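Local coordinates for cupin 2 conserved barrel domain protein (Leptotrichia buccalis, PDB 3RNS), which is of unknown function but belongs to the cupin superfamily, whose beta-barrel members often bind a metal or small molecule inside the barrel, at residues 77-80 with 81-85; 136-139 with 140-143; 193-196 with 197-201; 211-215 with 216-220. One frame throughout, in Å; residues are numbered along the deposited sequence. Where two conformers were deposited one is given.

Interaction 1: residues 77-80 with 81-85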
# COMPACT_ATOMS: atom_id res chain seq x y z
N LYS A 77 0.65 5.40 19.46
CA LYS A 77 0.84 6.12 18.21
C LYS A 77 -0.55 6.32 17.61
O LYS A 77 -1.38 5.41 17.65
CB LYS A 77 1.68 5.34 17.20
CG LYS A 77 2.81 4.48 17.77
CD LYS A 77 4.06 5.27 18.15
CE LYS A 77 5.24 4.33 18.36
NZ LYS A 77 6.39 5.02 19.02
N THR A 78 -0.78 7.49 17.05
CA THR A 78 -2.02 7.78 16.34
C THR A 78 -1.79 7.51 14.84
O THR A 78 -0.72 7.77 14.32
CB THR A 78 -2.45 9.23 16.62
OG1 THR A 78 -2.94 9.31 17.97
CG2 THR A 78 -3.55 9.67 15.67
N ILE A 79 -2.80 6.96 14.17
CA ILE A 79 -2.72 6.69 12.74
C ILE A 79 -3.98 7.22 12.09
O ILE A 79 -5.07 7.09 12.62
CB ILE A 79 -2.41 5.17 12.39
CG1 ILE A 79 -2.01 5.03 10.91
CG2 ILE A 79 -3.61 4.25 12.65
CD1 ILE A 79 -1.42 3.62 10.52
N SER A 80 -3.81 7.85 10.94
CA SER A 80 -4.90 8.46 10.20
C SER A 80 -4.78 8.20 8.71
O SER A 80 -3.71 7.74 8.21
CB SER A 80 -4.91 9.97 10.47
OG SER A 80 -6.06 10.56 9.87
N ASN A 81 -5.86 8.47 7.99
CA ASN A 81 -5.85 8.34 6.53
C ASN A 81 -4.62 8.99 5.86
O ASN A 81 -4.35 10.11 6.14
CB ASN A 81 -7.11 9.00 5.96
CG ASN A 81 -7.42 8.58 4.54
OD1 ASN A 81 -8.42 9.00 4.00
ND2 ASN A 81 -6.59 7.76 3.92
N GLY A 82 -3.93 8.28 4.97
CA GLY A 82 -2.68 8.76 4.36
C GLY A 82 -1.39 8.40 5.08
O GLY A 82 -0.28 8.63 4.57
N ASP A 83 -1.51 7.84 6.27
CA ASP A 83 -0.34 7.57 7.08
C ASP A 83 0.24 6.18 6.82
O ASP A 83 -0.51 5.23 6.57
CB ASP A 83 -0.65 7.63 8.54
CG ASP A 83 -0.82 9.05 9.06
OD1 ASP A 83 -0.33 10.01 8.43
OD2 ASP A 83 -1.43 9.17 10.14
N PHE A 84 1.56 6.09 6.99
CA PHE A 84 2.33 4.88 6.94
C PHE A 84 3.01 4.67 8.28
O PHE A 84 3.47 5.64 8.91
CB PHE A 84 3.37 5.06 5.86
CG PHE A 84 4.17 3.84 5.59
CD1 PHE A 84 5.40 3.66 6.17
CD2 PHE A 84 3.67 2.88 4.75
CE1 PHE A 84 6.16 2.50 5.86
CE2 PHE A 84 4.40 1.72 4.46
CZ PHE A 84 5.64 1.55 5.00
N LEU A 85 3.06 3.41 8.72
CA LEU A 85 3.71 3.02 9.94
C LEU A 85 4.42 1.67 9.80
O LEU A 85 3.84 0.72 9.25
CB LEU A 85 2.66 2.90 11.06
CG LEU A 85 3.11 2.46 12.48
CD1 LEU A 85 4.03 3.49 13.11
CD2 LEU A 85 1.89 2.28 13.32

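Interaction 2: residues 136-139 with 140-143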
# COMPACT_ATOMS: atom_id res chain seq x y z
N GLU A 136 8.22 15.33 -2.72
CA GLU A 136 7.72 16.51 -3.34
C GLU A 136 7.59 16.33 -4.85
O GLU A 136 8.36 15.60 -5.47
CB GLU A 136 8.73 17.63 -3.02
CG GLU A 136 8.13 18.98 -3.09
CD GLU A 136 9.01 20.04 -2.43
OE1 GLU A 136 10.20 20.16 -2.82
OE2 GLU A 136 8.48 20.72 -1.52
N TYR A 137 6.64 17.01 -5.47
CA TYR A 137 6.74 17.26 -6.91
C TYR A 137 7.94 18.18 -7.29
O TYR A 137 8.25 19.18 -6.60
CB TYR A 137 5.44 17.88 -7.45
CG TYR A 137 4.24 16.98 -7.39
CD1 TYR A 137 4.23 15.77 -8.07
CD2 TYR A 137 3.10 17.34 -6.69
CE1 TYR A 137 3.16 14.93 -7.98
CE2 TYR A 137 1.99 16.52 -6.65
CZ TYR A 137 2.03 15.33 -7.31
OH TYR A 137 0.97 14.49 -7.26
N GLN A 138 8.62 17.82 -8.38
CA GLN A 138 9.64 18.65 -9.00
C GLN A 138 9.40 18.68 -10.50
O GLN A 138 9.18 17.66 -11.14
CB GLN A 138 11.04 18.15 -8.65
CG GLN A 138 11.33 18.18 -7.11
CD GLN A 138 12.73 17.72 -6.71
OE1 GLN A 138 13.69 17.88 -7.45
NE2 GLN A 138 12.85 17.16 -5.51
N GLU A 139 9.51 19.86 -11.07
CA GLU A 139 9.12 20.09 -12.45
C GLU A 139 9.99 19.28 -13.43
O GLU A 139 11.24 19.36 -13.43
CB GLU A 139 9.22 21.59 -12.80
CG GLU A 139 8.65 21.91 -14.18
CD GLU A 139 8.76 23.38 -14.60
OE1 GLU A 139 9.43 24.19 -13.92
OE2 GLU A 139 8.15 23.69 -15.65
N GLY A 140 9.32 18.52 -14.28
CA GLY A 140 9.96 17.70 -15.32
C GLY A 140 10.63 16.46 -14.76
O GLY A 140 11.32 15.78 -15.49
N LYS A 141 10.38 16.13 -13.48
CA LYS A 141 11.14 15.09 -12.77
C LYS A 141 10.27 14.00 -12.17
O LYS A 141 9.07 14.19 -11.95
CB LYS A 141 12.00 15.72 -11.67
CG LYS A 141 13.05 16.59 -12.26
CD LYS A 141 13.67 17.51 -11.32
CE LYS A 141 14.66 18.40 -12.05
NZ LYS A 141 14.98 19.50 -11.06
N ILE A 142 10.91 12.85 -11.96
CA ILE A 142 10.40 11.75 -11.11
C ILE A 142 11.29 11.71 -9.88
O ILE A 142 12.52 11.73 -10.00
CB ILE A 142 10.50 10.42 -11.82
CG1 ILE A 142 9.70 10.43 -13.12
CG2 ILE A 142 10.00 9.23 -10.90
CD1 ILE A 142 9.72 9.10 -13.96
N VAL A 143 10.68 11.78 -8.70
CA VAL A 143 11.42 11.73 -7.43
C VAL A 143 11.02 10.46 -6.77
O VAL A 143 9.83 10.20 -6.60
CB VAL A 143 11.06 12.88 -6.48
CG1 VAL A 143 11.93 12.78 -5.19
CG2 VAL A 143 11.22 14.23 -7.21
O HOH W 1 8.03 15.11 -9.40
O HOH W 2 12.79 20.82 -11.74

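Interaction 3: residues 193-196 with 197-201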
# COMPACT_ATOMS: atom_id res chain seq x y z
N PHE A 193 -4.55 1.83 -18.63
CA PHE A 193 -5.64 2.03 -17.71
C PHE A 193 -5.19 3.11 -16.75
O PHE A 193 -3.97 3.29 -16.48
CB PHE A 193 -6.04 0.72 -16.99
CG PHE A 193 -4.90 0.02 -16.29
CD1 PHE A 193 -4.08 -0.83 -16.98
CD2 PHE A 193 -4.69 0.21 -14.96
CE1 PHE A 193 -3.03 -1.46 -16.34
CE2 PHE A 193 -3.67 -0.44 -14.30
CZ PHE A 193 -2.81 -1.26 -15.01
N ILE A 194 -6.16 3.89 -16.31
CA ILE A 194 -5.93 4.98 -15.43
C ILE A 194 -6.17 4.49 -14.02
O ILE A 194 -7.21 3.83 -13.74
CB ILE A 194 -6.93 6.13 -15.65
CG1 ILE A 194 -6.90 6.61 -17.09
CG2 ILE A 194 -6.68 7.22 -14.61
CD1 ILE A 194 -5.60 6.98 -17.56
N VAL A 195 -5.28 4.85 -13.12
CA VAL A 195 -5.45 4.62 -11.68
C VAL A 195 -5.52 5.99 -11.01
O VAL A 195 -4.60 6.80 -11.12
CB VAL A 195 -4.31 3.78 -11.12
CG1 VAL A 195 -4.53 3.46 -9.62
CG2 VAL A 195 -4.21 2.50 -11.93
N LYS A 196 -6.67 6.28 -10.41
CA LYS A 196 -6.93 7.55 -9.79
C LYS A 196 -6.56 7.55 -8.33
O LYS A 196 -6.28 6.50 -7.73
CB LYS A 196 -8.39 7.88 -9.91
CG LYS A 196 -8.85 7.94 -11.35
CD LYS A 196 -10.36 8.25 -11.35
CE LYS A 196 -10.92 8.44 -12.76
NZ LYS A 196 -9.97 9.17 -13.67
N LYS A 197 -6.53 8.74 -7.74
CA LYS A 197 -6.20 8.84 -6.32
C LYS A 197 -7.15 7.94 -5.52
O LYS A 197 -8.35 8.03 -5.70
CB LYS A 197 -6.33 10.30 -5.83
CG LYS A 197 -6.12 10.44 -4.36
CD LYS A 197 -6.47 11.84 -3.91
CE LYS A 197 -6.31 11.93 -2.38
NZ LYS A 197 -6.40 13.37 -1.98
N GLY A 198 -6.60 7.15 -4.60
CA GLY A 198 -7.39 6.23 -3.79
C GLY A 198 -7.56 4.87 -4.44
O GLY A 198 -8.05 3.95 -3.83
N GLU A 199 -7.11 4.70 -5.68
CA GLU A 199 -7.22 3.38 -6.34
C GLU A 199 -5.87 2.71 -6.39
O GLU A 199 -4.80 3.36 -6.25
CB GLU A 199 -7.76 3.54 -7.74
CG GLU A 199 -9.20 4.21 -7.81
CD GLU A 199 -9.68 4.42 -9.28
OE1 GLU A 199 -8.82 4.52 -10.22
OE2 GLU A 199 -10.90 4.51 -9.50
N SER A 200 -5.93 1.40 -6.59
CA SER A 200 -4.76 0.56 -6.67
C SER A 200 -4.85 -0.38 -7.84
O SER A 200 -5.91 -0.61 -8.42
CB SER A 200 -4.64 -0.25 -5.38
OG SER A 200 -4.70 0.56 -4.20
N ALA A 201 -3.73 -0.98 -8.20
CA ALA A 201 -3.70 -2.01 -9.23
C ALA A 201 -2.52 -2.95 -9.01
O ALA A 201 -1.47 -2.57 -8.46
CB ALA A 201 -3.61 -1.35 -10.69

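Interaction 4: residues 211-215 with 216-220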
# COMPACT_ATOMS: atom_id res chain seq x y z
N VAL A 211 4.39 3.29 -16.95
CA VAL A 211 3.56 4.32 -16.33
C VAL A 211 3.91 5.68 -16.88
O VAL A 211 5.05 5.94 -17.28
CB VAL A 211 3.68 4.32 -14.78
CG1 VAL A 211 5.03 4.62 -14.32
CG2 VAL A 211 2.73 5.29 -14.17
N GLU A 212 2.92 6.55 -16.90
CA GLU A 212 3.07 7.86 -17.44
C GLU A 212 2.17 8.81 -16.67
O GLU A 212 1.00 8.47 -16.38
CB GLU A 212 2.67 7.73 -18.91
CG GLU A 212 2.51 8.95 -19.66
CD GLU A 212 2.02 8.69 -21.13
OE1 GLU A 212 1.69 7.52 -21.52
OE2 GLU A 212 1.98 9.69 -21.89
N ALA A 213 2.68 9.99 -16.35
CA ALA A 213 1.85 11.08 -15.84
C ALA A 213 1.22 11.78 -17.04
O ALA A 213 1.71 12.78 -17.55
CB ALA A 213 2.71 12.07 -14.97
N GLU A 214 0.13 11.23 -17.53
CA GLU A 214 -0.41 11.64 -18.82
C GLU A 214 -1.14 12.99 -18.77
O GLU A 214 -0.85 13.85 -19.54
CB GLU A 214 -1.38 10.57 -19.32
CG GLU A 214 -1.97 10.87 -20.70
CD GLU A 214 -3.22 10.01 -21.02
OE1 GLU A 214 -4.09 9.78 -20.11
OE2 GLU A 214 -3.33 9.57 -22.18
N THR A 215 -2.07 13.18 -17.85
CA THR A 215 -2.92 14.37 -17.79
C THR A 215 -2.56 15.28 -16.60
O THR A 215 -2.96 16.43 -16.58
CB THR A 215 -4.39 13.97 -17.60
OG1 THR A 215 -4.48 13.13 -16.44
CG2 THR A 215 -4.93 13.21 -18.82
N GLU A 216 -1.85 14.77 -15.60
CA GLU A 216 -1.49 15.64 -14.47
C GLU A 216 -0.41 15.00 -13.61
O GLU A 216 -0.04 13.87 -13.83
CB GLU A 216 -2.71 15.90 -13.61
CG GLU A 216 -3.27 14.62 -12.96
CD GLU A 216 -4.67 14.85 -12.26
OE1 GLU A 216 -4.72 15.34 -11.10
OE2 GLU A 216 -5.71 14.52 -12.90
N ASN A 217 0.10 15.75 -12.65
CA ASN A 217 1.08 15.21 -11.72
C ASN A 217 0.47 14.11 -10.87
O ASN A 217 -0.70 14.16 -10.54
CB ASN A 217 1.62 16.27 -10.77
CG ASN A 217 2.18 17.55 -11.45
OD1 ASN A 217 2.61 17.57 -12.60
ND2 ASN A 217 2.19 18.62 -10.68
N PHE A 218 1.24 13.09 -10.51
CA PHE A 218 0.72 12.09 -9.59
C PHE A 218 1.79 11.55 -8.66
O PHE A 218 3.00 11.68 -8.91
CB PHE A 218 -0.08 10.97 -10.34
CG PHE A 218 0.76 9.87 -10.90
CD1 PHE A 218 0.92 8.70 -10.21
CD2 PHE A 218 1.41 10.00 -12.12
CE1 PHE A 218 1.72 7.69 -10.70
CE2 PHE A 218 2.18 8.99 -12.64
CZ PHE A 218 2.35 7.81 -11.90
N LYS A 219 1.34 10.96 -7.56
CA LYS A 219 2.23 10.24 -6.65
C LYS A 219 1.68 8.82 -6.44
O LYS A 219 0.45 8.59 -6.45
CB LYS A 219 2.32 10.96 -5.27
CG LYS A 219 2.97 12.29 -5.31
CD LYS A 219 2.91 13.00 -3.96
CE LYS A 219 3.43 14.37 -4.07
NZ LYS A 219 3.45 15.04 -2.77
N MSE A 220 2.59 7.88 -6.24
CA MSE A 220 2.24 6.52 -5.96
C MSE A 220 3.17 5.85 -4.96
O MSE A 220 4.33 6.20 -4.81
CB MSE A 220 2.30 5.72 -7.27
CG MSE A 220 3.67 5.86 -7.99
SE MSE A 220 3.97 4.46 -9.40
CE MSE A 220 4.27 3.03 -8.23

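Interaction 1: residues 77-80 with 81-85
Strands 77-80 and 83-85 are joined by a type II beta turn from Ser80 to Asp83; their axes approach to 6.7 Å and run at 136° to each other. The turn is closed by Asp83 N, which donates to Ser80 O at 2.9 Å. Gly82 takes its third position with a positive phi, where a CB would collide with the carbonyl oxygen of Asn81. Asp83 then folds back over the turn. With its CG beside its own backbone N (chi1 -75°), the carboxylate is brought back to the end of strand 77-80, and OD2 accepts from Ser80 N at 2.8 Å, on its anti side and 32° out of the carboxylate plane. Ser80 thus gives its N-H to the side chain and its C=O to the backbone N of the same aspartate. Next to this polar pair, Ile79 CG1 packs on Asp83 CB at 3.8 Å, the two side chains passing one another with opposed directions. Farther from the turn, Ile79 CD1 reaches Leu85 CB at 4.2 Å, and both residues also touch Ile70 of strand 67-72. Asn81 ND2 is hydrogen-bonded to the carbonyl of Cys63. The carboxylate takes up Ser80 N just where the chain passes from one sheet of the barrel to the other, and the N-H contact would probably help to stabilise its negative charge.

Interaction 2: residues 136-139 with 140-143
Lys141 NZ donates to water 2 at 2.6 Å, and the same water donates to Glu139 O at 2.7 Å, so a single water ties the ammonium group to the turn's own backbone. That turn is type II, running from Gln138 to Lys141, and is closed by Lys141 N donating to Gln138 O at 3.0 Å; Gly140 holds the position with positive phi. Between the two arms, water 1 accepts from Gln138 N at 3.0 Å and donates to Lys141 O at 2.9 Å. Lys141 leaves its CA with CG beside the backbone N (chi1 -66°) and stays extended, which carries its methylenes past Glu139 O and lays CD against Gln138 CB at 3.8 Å. Beyond this, the Gln138 side chain crosses that of Val143 at about a right angle, with NE2 3.8 Å from Val143 CG2. That methyl also meets Glu136 O at 3.6 Å. The whole turn lies at the surface and leads into strand 142-150, an outermost strand of its six-stranded sheet within the chain; Lys141 and Val143 pair through their backbones with Trp161 and with Ser159 of the adjacent strand 153-160.

Interaction 3: residues 193-196 with 197-201
Lys196 and Glu199 hold each other by two hydrogen bonds. Lys196 N donates to Glu199 OE1 at 2.8 Å in a nearly straight bond (172°), meeting the oxygen from above the carboxylate plane. In return, Glu199 N donates to Lys196 O at 2.9 Å, closing the type II beta turn from Lys196 to Glu199, with Gly198 at the positive-phi position. Glu199 CG stands beside its own backbone N (chi1 -60°), and the extended chain beyond it runs alongside the Lys196 side chain in the same direction. This brings OE1 within 3.4 Å of Lys196 CB, while the ammonium group goes on to a salt bridge with Glu183. An alanine in place of Glu199 would remove the carboxylate and would probably leave the N-H of Lys196 without its mate in this turn. In the cupin barrel the turn links strand 191-196, at the margin of one sheet, to strand 199-203 of the facing sheet; the segment axes run at 136°, 5.9 Å apart at their closest. Inward from the turn the contact becomes apolar. Val195 CG1 presses on Glu199 O at 3.4 Å and on Glu199 CB at 3.7 Å, and its other methyl, CG2, turns to Ala201 CB at 4.1 Å. That CB is approached obliquely by the Phe193 ring, whose CE2 lies at 3.7 Å. Tyr186 of strand 183-188 packs against both Phe193 and Val195.

Interaction 4: residues 211-215 with 216-220
Phe218 points its CB toward residues 211-215, and its ring reaches across the bend between the two strands. CG sits between the backbone N and the carbonyl carbon (chi1 84°), a placing that directs the ring toward residues 211-213. On the near side of the ring, CD2 meets Ala213 CB at 3.8 Å, the methyl lying at the ring edge, in its plane. CE2, one atom farther, lies 3.8 Å from Ala213 CA and 4.0 Å from Glu212 O. At the tip, CZ touches Val211 CG2 at 3.4 Å; valine and ring come from opposite directions, and the methyl meets the ring obliquely. No hydrogen bond joins the two segments; across the bend they meet by apolar packing, while the backbone of Ala213 is hydrogen-bonded to Gly163 and Glu164. The chain here leaves strand 209-212 of one sheet of the cupin barrel, passes an inverse gamma turn centred on Ala213, and enters strand 218-225 of the other. A serine at Phe218 would be too short to reach Val211 and is likely to leave a gap between the strand ends, with Val211 CG2 and Ala213 CB deprived of their aromatic partner. The ring also stacks with Phe160 of strand 153-160 and touches Tyr186 of strand 183-188. Ala213 has a second neighbour in the loop, its CB lying 3.5 Å from Glu216 O. Glu212 and Glu214 point away from this contact: Glu212 is hydrogen-bonded to Tyr187 and Glu214 forms a salt bridge with Lys185.

Interactions 1 and 3 are matching turns in the two barrels: each closes a type II turn in which the residue after the glycine sends a carboxylate back to a strand N-H, although their centres lie about 21 Å apart and their nearest atoms about 7 Å apart. Interactions 3 and 4 both carry the chain between the two sheets of the second barrel; their centres are about 10 Å apart, with Ile194 CD1 4.1 Å from Glu214 OE1. Interaction 2 lies against interaction 4, centres about 11 Å apart: Tyr137 OH packs 3.4 Å from Phe218 CA, and the tyrosine makes a cation-pi contact with Lys219. Interaction 1 touches none of the other three.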